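Long-range contact in Rho guanine nucleotide exchange factor 12 (Homo sapiens, PDB 1TXD), which acts, through its DH and PH domains, as a guanine nucleotide exchange factor for the small GTPase RhoA: residues K256-G261 with L279-L284. The protein carries 1 engineered substitution. Numbering follows the deposited sequence.
Sequences KMIHEG and LLEDIL
The amides of Ile258 and His259 share one residue of the partner strand, Leu279, in a classic beta bulge within an antiparallel pair. Both converge on one acceptor, Leu279 O: Ile258 N lies 2.9 Å and His259 N 3.1 Å from it, both in the carbonyl plane and both nearly straight. The return bond, Leu279 N to His259 O at 3.0 Å, is more bent (131° at the hydrogen), and its donor sits above the carbonyl plane. Beyond the bulge, Met257 and Leu280 form a non-hydrogen-bonded pair, and Glu281 N reaches Lys256 O in a weak bond.

Apolar contacts fall on two faces. On one, Leu280 CD2 lies against Met257 CB (3.8 Å), and the bend of the methionine chain at chi3 (-77°) brings its CE to the same methyl. On the other, His259 CB meets Leu279 CB at 3.9 Å. Ile258 points at the partner strand, CG2 touching Leu279 CD2; the same side chain reaches along that strand, its CD1 3.6 Å from Glu281 N.

At the exposed end, Glu281 OE2 approaches Lys256 CB, but Lys256 NZ stays 6.4 Å from that oxygen, too far for a salt bridge.

The contact belongs to the first hairpin of the PH domain. Met257 packs on the long helix 191-230, which links the DH and PH domains; Ile258, His259 and Leu279 meet the C-terminal helix 354-374, where Trp360 stacks edge-to-face with His259.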
loop_
_atom_site.group_PDB
_atom_site.type_symbol
_atom_site.label_atom_id
_atom_site.label_comp_id
_atom_site.label_asym_id
_atom_site.label_seq_id
_atom_site.Cartn_x
_atom_site.Cartn_y
_atom_site.Cartn_z
ATOM N N LYS A 256 6.380 1.157 -15.657
ATOM C CA LYS A 256 5.201 0.852 -14.852
ATOM C C LYS A 256 4.225 -0.023 -15.631
ATOM O O LYS A 256 4.115 0.111 -16.846
ATOM C CB LYS A 256 4.532 2.142 -14.363
ATOM C CG LYS A 256 5.297 2.808 -13.204
ATOM C CD LYS A 256 4.493 3.925 -12.532
ATOM C CE LYS A 256 4.746 3.965 -11.034
ATOM N NZ LYS A 256 4.192 5.190 -10.391
ATOM N N MET A 257 3.553 -0.934 -14.919
ATOM C CA MET A 257 2.504 -1.797 -15.485
ATOM C C MET A 257 1.164 -1.087 -15.449
ATOM O O MET A 257 0.814 -0.464 -14.448
ATOM C CB MET A 257 2.413 -3.118 -14.704
ATOM C CG MET A 257 1.171 -4.017 -14.963
ATOM S SD MET A 257 1.348 -5.645 -14.071
ATOM C CE MET A 257 2.428 -6.416 -15.105
ATOM N N ILE A 258 0.428 -1.189 -16.555
ATOM C CA ILE A 258 -0.869 -0.546 -16.723
ATOM C C ILE A 258 -2.014 -1.555 -16.690
ATOM O O ILE A 258 -3.091 -1.257 -16.168
ATOM C CB ILE A 258 -0.862 0.255 -18.039
ATOM C CG1 ILE A 258 -0.121 1.579 -17.816
ATOM C CG2 ILE A 258 -2.299 0.509 -18.581
ATOM C CD1 ILE A 258 1.384 1.477 -17.927
ATOM N N HIS A 259 -1.784 -2.745 -17.235
ATOM C CA HIS A 259 -2.809 -3.781 -17.270
ATOM C C HIS A 259 -2.198 -5.186 -17.285
ATOM O O HIS A 259 -1.033 -5.366 -17.627
ATOM C CB HIS A 259 -3.717 -3.574 -18.501
ATOM C CG HIS A 259 -5.058 -4.219 -18.368
ATOM N ND1 HIS A 259 -5.286 -5.531 -18.717
ATOM C CD2 HIS A 259 -6.230 -3.748 -17.887
ATOM C CE1 HIS A 259 -6.546 -5.840 -18.467
ATOM N NE2 HIS A 259 -7.143 -4.775 -17.964
ATOM N N GLU A 260 -2.999 -6.171 -16.901
ATOM C CA GLU A 260 -2.614 -7.572 -17.005
ATOM C C GLU A 260 -3.834 -8.497 -17.048
ATOM O O GLU A 260 -4.900 -8.175 -16.508
ATOM C CB GLU A 260 -1.730 -7.968 -15.818
ATOM C CG GLU A 260 -2.485 -8.020 -14.500
ATOM C CD GLU A 260 -1.578 -8.170 -13.305
ATOM O OE1 GLU A 260 -0.835 -9.165 -13.244
ATOM O OE2 GLU A 260 -1.612 -7.289 -12.430
ATOM N N GLY A 261 -3.675 -9.655 -17.686
ATOM C CA GLY A 261 -4.716 -10.673 -17.677
ATOM C C GLY A 261 -4.403 -11.934 -18.468
ATOM O O GLY A 261 -3.370 -12.024 -19.133
ATOM N N LEU A 279 0.424 -5.603 -20.228
ATOM C CA LEU A 279 0.551 -4.276 -20.828
ATOM C C LEU A 279 1.343 -3.336 -19.915
ATOM O O LEU A 279 0.856 -2.946 -18.853
ATOM C CB LEU A 279 -0.830 -3.675 -21.084
ATOM C CG LEU A 279 -0.867 -2.219 -21.542
ATOM C CD1 LEU A 279 0.087 -1.971 -22.713
ATOM C CD2 LEU A 279 -2.300 -1.860 -21.944
ATOM N N LEU A 280 2.546 -2.971 -20.350
ATOM C CA LEU A 280 3.397 -2.007 -19.656
ATOM C C LEU A 280 3.384 -0.664 -20.377
ATOM O O LEU A 280 2.707 -0.508 -21.392
ATOM C CB LEU A 280 4.832 -2.539 -19.561
ATOM C CG LEU A 280 4.971 -3.997 -19.130
ATOM C CD1 LEU A 280 6.455 -4.358 -18.939
ATOM C CD2 LEU A 280 4.197 -4.271 -17.850
ATOM N N GLU A 281 4.142 0.303 -19.857
ATOM C CA GLU A 281 4.138 1.674 -20.386
ATOM C C GLU A 281 4.376 1.716 -21.894
ATOM O O GLU A 281 3.722 2.475 -22.618
ATOM C CB GLU A 281 5.213 2.530 -19.694
ATOM C CG GLU A 281 4.675 3.554 -18.698
ATOM C CD GLU A 281 5.752 4.105 -17.770
ATOM O OE1 GLU A 281 6.943 4.099 -18.159
ATOM O OE2 GLU A 281 5.413 4.546 -16.647
ATOM N N ASP A 282 5.326 0.901 -22.346
ATOM C CA ASP A 282 5.876 1.005 -23.692
ATOM C C ASP A 282 5.957 -0.318 -24.451
ATOM O O ASP A 282 6.320 -0.320 -25.618
ATOM C CB ASP A 282 7.262 1.666 -23.629
ATOM C CG ASP A 282 8.331 0.768 -23.003
ATOM O OD1 ASP A 282 7.994 -0.233 -22.335
ATOM O OD2 ASP A 282 9.550 0.997 -23.129
ATOM N N ILE A 283 5.637 -1.428 -23.792
ATOM C CA ILE A 283 5.623 -2.741 -24.431
ATOM C C ILE A 283 4.456 -3.588 -23.949
ATOM O O ILE A 283 3.997 -3.452 -22.820
ATOM C CB ILE A 283 6.952 -3.513 -24.185
ATOM C CG1 ILE A 283 7.288 -3.604 -22.684
ATOM C CG2 ILE A 283 8.094 -2.863 -24.954
ATOM C CD1 ILE A 283 8.424 -4.567 -22.354
ATOM N N LEU A 284 3.966 -4.448 -24.829
ATOM C CA LEU A 284 3.092 -5.530 -24.444
ATOM C C LEU A 284 4.023 -6.722 -24.307
ATOM O O LEU A 284 4.969 -6.858 -25.079
ATOM C CB LEU A 284 2.041 -5.761 -25.523
ATOM C CG LEU A 284 0.787 -6.535 -25.145
ATOM C CD1 LEU A 284 -0.181 -5.646 -24.405
ATOM C CD2 LEU A 284 0.125 -7.091 -26.408
#